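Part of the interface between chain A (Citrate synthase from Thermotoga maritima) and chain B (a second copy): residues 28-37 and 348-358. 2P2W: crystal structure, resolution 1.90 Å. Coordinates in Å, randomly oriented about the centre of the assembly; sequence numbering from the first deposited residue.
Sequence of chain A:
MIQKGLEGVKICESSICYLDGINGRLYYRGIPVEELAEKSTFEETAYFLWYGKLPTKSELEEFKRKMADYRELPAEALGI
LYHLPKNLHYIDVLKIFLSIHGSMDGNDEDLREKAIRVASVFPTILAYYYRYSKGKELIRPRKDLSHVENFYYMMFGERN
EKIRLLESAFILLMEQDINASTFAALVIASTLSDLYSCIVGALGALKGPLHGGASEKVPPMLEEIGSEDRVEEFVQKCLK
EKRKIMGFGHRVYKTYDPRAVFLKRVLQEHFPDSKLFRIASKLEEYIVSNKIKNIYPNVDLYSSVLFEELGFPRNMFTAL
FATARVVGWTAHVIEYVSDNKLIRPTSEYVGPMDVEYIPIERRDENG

Chain A, residues 28-37: YRGIPVEELA
Chain B, residues 348-358: EYVGPMDVEYI

A tight glycine turn of chain A docks against an extended loop of chain B through one direct backbone hydrogen bond, two bridging waters and a small apolar patch, together burying 436 Å² summed over both sides.

In chain A, Tyr28(A) to Ile31(A) form a type I' turn, closed by Ile31(A) N to Tyr28(A) O at 2.9 Å and Tyr28(A) N to Ile31(A) O at 2.8 Å. Arg29(A) (phi/psi 43/45) and Gly30(A) (95/-17) occupy its corners. Pro32(A) then takes the N-cap position, just before the helix that starts at Val33(A). Chain B leaves its strand at Tyr349(B) and runs mostly extended from Pro352(B) to Ile358(B), interrupted by Asp354(B) at 47/56.

The register is set where the CA atoms of Gly30(A) and Met353(B) lie 4.5 Å apart. Here Val355(B) N donates to Gly30(A) O at 3.0 Å, with an N-H...O angle of 158°. Glycine is doubly suited to this corner: its backbone angles would jam a CB against the preceding carbonyl, and an ideal CB would lie 2.3 Å from Val355(B) CG2. Without one, Gly30(A) CA approaches Pro352(B) O to 3.5 Å.

Water extends the polar contact. One molecule accepts from Gly30(A) N at 2.7 Å and donates weakly to Tyr349(B) OH, also at 2.7 Å; a second donates to Gly30(A) O at 3.2 Å and accepts from Asp354(B) N at 2.7 Å. The CA-to-CB bond of Tyr349(B) (chi1 t, chi2 64°) points toward the turn, and its OH donates to Pro352(B) O at 2.6 Å, so the hydroxyl ties its own loop together while serving the first water.

Beyond the turn, hydrophobic side chains take over. Ile31(A), in the m,t rotamer, places CG1 3.6 Å from Val355(B) CG1; Val355(B) is t, its CA-to-CB bond toward chain A, its branched side chain also bringing CG2 to 3.7 Å from Arg29(A) O. Farther along, Tyr357(B) (chi1 t, chi2 88°) has the largest area covered in this contact. Its CB lies 4.3 Å from Ile31(A) CG2, and Leu36(A), m,t, reaches in from the helix to place CD2 3.7 Å from Tyr357(B) CD1, approaching the ring obliquely. The ring thus offers an apolar side to Leu36(A), while its hydroxyl is hydrogen-bonded elsewhere in the structure. Glu35(A), its CA-to-CB bond also toward chain B, packs alongside with OE1 3.8 Å from Tyr357(B) CB, a contact without a hydrogen bond. Arg29(A) instead directs its CB away, and its guanidinium group is satisfied elsewhere.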

ATOM      1  N   TYR A  28     -20.971 -11.789  -8.233  1.00 18.97           N
ATOM      2  CA  TYR A  28     -19.694 -12.451  -7.986  1.00 19.95           C
ATOM      3  C   TYR A  28     -19.672 -13.586  -9.006  1.00 20.16           C
ATOM      4  O   TYR A  28     -20.482 -14.513  -8.924  1.00 20.25           O
ATOM      5  CB  TYR A  28     -19.634 -13.052  -6.581  1.00 18.86           C
ATOM      6  CG  TYR A  28     -19.498 -12.059  -5.443  1.00 19.42           C
ATOM      7  CD1 TYR A  28     -19.379 -10.685  -5.680  1.00 19.31           C
ATOM      8  CD2 TYR A  28     -19.478 -12.506  -4.120  1.00 19.01           C
ATOM      9  CE1 TYR A  28     -19.243  -9.778  -4.613  1.00 18.65           C
ATOM     10  CE2 TYR A  28     -19.344 -11.617  -3.059  1.00 19.14           C
ATOM     11  CZ  TYR A  28     -19.227 -10.257  -3.310  1.00 20.05           C
ATOM     12  OH  TYR A  28     -19.105  -9.386  -2.250  1.00 19.33           O
ATOM     13  N   ARG A  29     -18.758 -13.505  -9.967  1.00 21.30           N
ATOM     14  CA  ARG A  29     -18.655 -14.516 -11.013  1.00 22.18           C
ATOM     15  C   ARG A  29     -20.025 -14.934 -11.561  1.00 23.10           C
ATOM     16  O   ARG A  29     -20.306 -16.125 -11.732  1.00 24.37           O
ATOM     17  CB  ARG A  29     -17.884 -15.742 -10.500  1.00 20.23           C
ATOM     18  CG  ARG A  29     -16.391 -15.474 -10.273  1.00 21.01           C
ATOM     19  CD  ARG A  29     -15.647 -16.737  -9.852  1.00 21.48           C
ATOM     20  NE  ARG A  29     -14.286 -16.468  -9.390  1.00 21.29           N
ATOM     21  CZ  ARG A  29     -13.266 -16.141 -10.180  1.00 23.63           C
ATOM     22  NH1 ARG A  29     -13.441 -16.034 -11.491  1.00 25.32           N
ATOM     23  NH2 ARG A  29     -12.064 -15.930  -9.657  1.00 22.31           N
ATOM     24  N   GLY A  30     -20.881 -13.947 -11.820  1.00 22.64           N
ATOM     25  CA  GLY A  30     -22.195 -14.224 -12.386  1.00 23.00           C
ATOM     26  C   GLY A  30     -23.385 -14.373 -11.448  1.00 24.10           C
ATOM     27  O   GLY A  30     -24.537 -14.299 -11.890  1.00 25.41           O
ATOM     28  N   ILE A  31     -23.128 -14.585 -10.164  1.00 21.74           N
ATOM     29  CA  ILE A  31     -24.210 -14.752  -9.199  1.00 21.90           C
ATOM     30  C   ILE A  31     -24.473 -13.461  -8.428  1.00 22.39           C
ATOM     31  O   ILE A  31     -23.542 -12.818  -7.933  1.00 22.68           O
ATOM     32  CB  ILE A  31     -23.882 -15.878  -8.187  1.00 21.79           C
ATOM     33  CG1 ILE A  31     -23.632 -17.193  -8.930  1.00 22.30           C
ATOM     34  CG2 ILE A  31     -25.033 -16.048  -7.198  1.00 19.42           C
ATOM     35  CD1 ILE A  31     -23.340 -18.375  -8.012  1.00 22.56           C
ATOM     36  N   PRO A  32     -25.753 -13.063  -8.315  1.00 22.36           N
ATOM     37  CA  PRO A  32     -26.118 -11.839  -7.593  1.00 22.66           C
ATOM     38  C   PRO A  32     -25.600 -11.914  -6.158  1.00 22.04           C
ATOM     39  O   PRO A  32     -25.768 -12.931  -5.487  1.00 21.68           O
ATOM     40  CB  PRO A  32     -27.645 -11.842  -7.655  1.00 23.69           C
ATOM     41  CG  PRO A  32     -27.929 -12.566  -8.936  1.00 24.77           C
ATOM     42  CD  PRO A  32     -26.949 -13.715  -8.876  1.00 22.92           C
ATOM     43  N   VAL A  33     -24.975 -10.838  -5.689  1.00 21.18           N
ATOM     44  CA  VAL A  33     -24.423 -10.814  -4.338  1.00 21.54           C
ATOM     45  C   VAL A  33     -25.457 -11.082  -3.236  1.00 22.83           C
ATOM     46  O   VAL A  33     -25.134 -11.717  -2.229  1.00 20.76           O
ATOM     47  CB  VAL A  33     -23.710  -9.465  -4.053  1.00 20.77           C
ATOM     48  CG1 VAL A  33     -24.733  -8.340  -3.951  1.00 20.80           C
ATOM     49  CG2 VAL A  33     -22.877  -9.572  -2.777  1.00 19.27           C
ATOM     50  N   GLU A  34     -26.690 -10.609  -3.415  1.00 23.03           N
ATOM     51  CA  GLU A  34     -27.712 -10.838  -2.391  1.00 25.16           C
ATOM     52  C   GLU A  34     -28.105 -12.307  -2.293  1.00 24.89           C
ATOM     53  O   GLU A  34     -28.513 -12.773  -1.234  1.00 24.42           O
ATOM     54  CB  GLU A  34     -28.961  -9.976  -2.631  1.00 27.18           C
ATOM     55  CG  GLU A  34     -29.389  -9.858  -4.065  1.00 31.66           C
ATOM     56  CD  GLU A  34     -28.646  -8.751  -4.788  1.00 31.38           C
ATOM     57  OE1 GLU A  34     -28.943  -7.557  -4.535  1.00 35.41           O
ATOM     58  OE2 GLU A  34     -27.762  -9.075  -5.598  1.00 29.99           O
ATOM     59  N   GLU A  35     -27.990 -13.041  -3.393  1.00 25.09           N
ATOM     60  CA  GLU A  35     -28.315 -14.459  -3.353  1.00 25.93           C
ATOM     61  C   GLU A  35     -27.308 -15.160  -2.445  1.00 24.52           C
ATOM     62  O   GLU A  35     -27.672 -15.977  -1.596  1.00 23.55           O
ATOM     63  CB  GLU A  35     -28.249 -15.069  -4.750  1.00 30.79           C
ATOM     64  CG  GLU A  35     -29.569 -15.086  -5.475  1.00 37.08           C
ATOM     65  CD  GLU A  35     -29.884 -16.460  -6.024  1.00 42.49           C
ATOM     66  OE1 GLU A  35     -29.466 -16.753  -7.166  1.00 44.60           O
ATOM     67  OE2 GLU A  35     -30.542 -17.247  -5.306  1.00 43.28           O
ATOM     68  N   LEU A  36     -26.034 -14.833  -2.629  1.00 21.55           N
ATOM     69  CA  LEU A  36     -24.983 -15.432  -1.816  1.00 20.78           C
ATOM     70  C   LEU A  36     -25.095 -14.979  -0.361  1.00 19.67           C
ATOM     71  O   LEU A  36     -25.002 -15.792   0.559  1.00 20.23           O
ATOM     72  CB  LEU A  36     -23.608 -15.066  -2.392  1.00 20.33           C
ATOM     73  CG  LEU A  36     -23.340 -15.678  -3.771  1.00 19.31           C
ATOM     74  CD1 LEU A  36     -22.172 -14.993  -4.449  1.00 19.50           C
ATOM     75  CD2 LEU A  36     -23.076 -17.169  -3.603  1.00 20.89           C
ATOM     76  N   ALA A  37     -25.314 -13.685  -0.150  1.00 19.21           N
ATOM     77  CA  ALA A  37     -25.426 -13.155   1.207  1.00 20.38           C
ATOM     78  C   ALA A  37     -26.545 -13.843   1.991  1.00 21.93           C
ATOM     79  O   ALA A  37     -26.453 -14.024   3.206  1.00 20.86           O
ATOM     80  CB  ALA A  37     -25.672 -11.648   1.161  1.00 20.81           C
TER
ATOM     81  N   GLU B 348     -12.769  -4.312 -17.437  1.00 25.47           N
ATOM     82  CA  GLU B 348     -13.647  -4.791 -18.490  1.00 27.48           C
ATOM     83  C   GLU B 348     -14.044  -6.177 -17.998  1.00 26.93           C
ATOM     84  O   GLU B 348     -13.182  -7.032 -17.792  1.00 25.07           O
ATOM     85  CB  GLU B 348     -12.885  -4.888 -19.815  1.00 30.38           C
ATOM     86  CG  GLU B 348     -13.630  -5.608 -20.941  1.00 34.76           C
ATOM     87  CD  GLU B 348     -14.835  -4.837 -21.452  1.00 37.68           C
ATOM     88  OE1 GLU B 348     -14.836  -3.591 -21.353  1.00 38.39           O
ATOM     89  OE2 GLU B 348     -15.779  -5.474 -21.966  1.00 40.89           O
ATOM     90  N   TYR B 349     -15.337  -6.398 -17.777  1.00 26.43           N
ATOM     91  CA  TYR B 349     -15.786  -7.696 -17.292  1.00 26.16           C
ATOM     92  C   TYR B 349     -15.830  -8.726 -18.406  1.00 27.72           C
ATOM     93  O   TYR B 349     -16.511  -8.531 -19.413  1.00 27.70           O
ATOM     94  CB  TYR B 349     -17.175  -7.596 -16.653  1.00 25.67           C
ATOM     95  CG  TYR B 349     -17.621  -8.893 -16.015  1.00 25.57           C
ATOM     96  CD1 TYR B 349     -16.928  -9.429 -14.927  1.00 24.76           C
ATOM     97  CD2 TYR B 349     -18.720  -9.598 -16.508  1.00 25.33           C
ATOM     98  CE1 TYR B 349     -17.318 -10.636 -14.345  1.00 24.20           C
ATOM     99  CE2 TYR B 349     -19.119 -10.807 -15.934  1.00 24.35           C
ATOM    100  CZ  TYR B 349     -18.414 -11.319 -14.853  1.00 24.31           C
ATOM    101  OH  TYR B 349     -18.797 -12.516 -14.285  1.00 23.39           O
ATOM    102  N   VAL B 350     -15.108  -9.827 -18.210  1.00 27.12           N
ATOM    103  CA  VAL B 350     -15.058 -10.906 -19.186  1.00 27.85           C
ATOM    104  C   VAL B 350     -15.518 -12.234 -18.583  1.00 28.99           C
ATOM    105  O   VAL B 350     -15.300 -13.299 -19.165  1.00 28.76           O
ATOM    106  CB  VAL B 350     -13.625 -11.082 -19.747  1.00 27.52           C
ATOM    107  CG1 VAL B 350     -13.240  -9.865 -20.572  1.00 27.47           C
ATOM    108  CG2 VAL B 350     -12.634 -11.283 -18.605  1.00 27.70           C
ATOM    109  N   GLY B 351     -16.162 -12.165 -17.420  1.00 28.29           N
ATOM    110  CA  GLY B 351     -16.629 -13.369 -16.756  1.00 28.88           C
ATOM    111  C   GLY B 351     -18.018 -13.820 -17.179  1.00 29.55           C
ATOM    112  O   GLY B 351     -18.622 -13.226 -18.076  1.00 28.61           O
ATOM    113  N   PRO B 352     -18.559 -14.870 -16.538  1.00 30.15           N
ATOM    114  CA  PRO B 352     -19.887 -15.401 -16.854  1.00 30.61           C
ATOM    115  C   PRO B 352     -21.014 -14.469 -16.428  1.00 31.23           C
ATOM    116  O   PRO B 352     -20.827 -13.599 -15.579  1.00 29.17           O
ATOM    117  CB  PRO B 352     -19.913 -16.724 -16.097  1.00 31.47           C
ATOM    118  CG  PRO B 352     -18.729 -16.915 -15.219  1.00 32.01           C
ATOM    119  CD  PRO B 352     -17.946 -15.631 -15.434  1.00 30.52           C
ATOM    120  N   MET B 353     -22.182 -14.662 -17.026  1.00 32.57           N
ATOM    121  CA  MET B 353     -23.352 -13.848 -16.723  1.00 34.54           C
ATOM    122  C   MET B 353     -24.537 -14.740 -16.379  1.00 34.47           C
ATOM    123  O   MET B 353     -24.593 -15.902 -16.788  1.00 34.63           O
ATOM    124  CB  MET B 353     -23.722 -12.979 -17.931  1.00 35.95           C
ATOM    125  CG  MET B 353     -22.618 -12.064 -18.429  1.00 37.74           C
ATOM    126  SD  MET B 353     -22.268 -10.720 -17.280  1.00 39.58           S
ATOM    127  CE  MET B 353     -23.778  -9.770 -17.402  1.00 39.38           C
ATOM    128  N   ASP B 354     -25.476 -14.188 -15.620  1.00 35.02           N
ATOM    129  CA  ASP B 354     -26.688 -14.899 -15.231  1.00 35.69           C
ATOM    130  C   ASP B 354     -26.439 -16.308 -14.707  1.00 34.65           C
ATOM    131  O   ASP B 354     -26.988 -17.279 -15.230  1.00 34.26           O
ATOM    132  CB  ASP B 354     -27.644 -14.957 -16.425  1.00 37.80           C
ATOM    133  CG  ASP B 354     -27.832 -13.604 -17.077  1.00 39.73           C
ATOM    134  OD1 ASP B 354     -28.418 -12.707 -16.431  1.00 41.23           O
ATOM    135  OD2 ASP B 354     -27.388 -13.434 -18.233  1.00 41.07           O
ATOM    136  N   VAL B 355     -25.610 -16.417 -13.675  1.00 32.77           N
ATOM    137  CA  VAL B 355     -25.309 -17.711 -13.080  1.00 32.78           C
ATOM    138  C   VAL B 355     -26.218 -17.895 -11.867  1.00 34.12           C
ATOM    139  O   VAL B 355     -26.358 -16.994 -11.039  1.00 33.22           O
ATOM    140  CB  VAL B 355     -23.831 -17.792 -12.641  1.00 31.71           C
ATOM    141  CG1 VAL B 355     -23.544 -19.146 -12.009  1.00 29.60           C
ATOM    142  CG2 VAL B 355     -22.925 -17.566 -13.844  1.00 31.60           C
ATOM    143  N   GLU B 356     -26.846 -19.059 -11.776  1.00 35.15           N
ATOM    144  CA  GLU B 356     -27.751 -19.338 -10.672  1.00 37.43           C
ATOM    145  C   GLU B 356     -27.042 -20.020  -9.514  1.00 36.07           C
ATOM    146  O   GLU B 356     -26.076 -20.760  -9.710  1.00 36.01           O
ATOM    147  CB  GLU B 356     -28.906 -20.226 -11.147  1.00 41.12           C
ATOM    148  CG  GLU B 356     -28.456 -21.495 -11.863  1.00 45.57           C
ATOM    149  CD  GLU B 356     -29.576 -22.510 -12.024  1.00 48.98           C
ATOM    150  OE1 GLU B 356     -30.379 -22.669 -11.077  1.00 49.55           O
ATOM    151  OE2 GLU B 356     -29.649 -23.149 -13.096  1.00 51.06           O
ATOM    152  N   TYR B 357     -27.519 -19.750  -8.304  1.00 35.00           N
ATOM    153  CA  TYR B 357     -26.956 -20.374  -7.119  1.00 32.69           C
ATOM    154  C   TYR B 357     -27.620 -21.740  -7.002  1.00 33.18           C
ATOM    155  O   TYR B 357     -28.807 -21.840  -6.707  1.00 32.97           O
ATOM    156  CB  TYR B 357     -27.247 -19.533  -5.872  1.00 30.71           C
ATOM    157  CG  TYR B 357     -26.759 -20.171  -4.589  1.00 28.60           C
ATOM    158  CD1 TYR B 357     -25.458 -19.957  -4.134  1.00 28.67           C
ATOM    159  CD2 TYR B 357     -27.587 -21.009  -3.843  1.00 28.08           C
ATOM    160  CE1 TYR B 357     -24.991 -20.563  -2.969  1.00 26.87           C
ATOM    161  CE2 TYR B 357     -27.131 -21.621  -2.672  1.00 28.77           C
ATOM    162  CZ  TYR B 357     -25.832 -21.393  -2.243  1.00 27.61           C
ATOM    163  OH  TYR B 357     -25.375 -21.985  -1.088  1.00 26.46           O
ATOM    164  N   ILE B 358     -26.852 -22.791  -7.261  1.00 34.09           N
ATOM    165  CA  ILE B 358     -27.375 -24.148  -7.186  1.00 34.74           C
ATOM    166  C   ILE B 358     -27.204 -24.711  -5.778  1.00 34.07           C
ATOM    167  O   ILE B 358     -26.103 -24.692  -5.229  1.00 32.78           O
ATOM    168  CB  ILE B 358     -26.638 -25.077  -8.178  1.00 36.30           C
ATOM    169  CG1 ILE B 358     -26.826 -24.567  -9.608  1.00 37.62           C
ATOM    170  CG2 ILE B 358     -27.145 -26.506  -8.038  1.00 36.45           C
ATOM    171  CD1 ILE B 358     -27.097 -25.656 -10.620  1.00 40.69           C
TER
HETATM  172  O   HOH W   1     -20.185 -11.348 -12.267  1.00 27.41           O
HETATM  173  O   HOH W   2     -25.118 -12.038 -14.103  1.00 36.92           O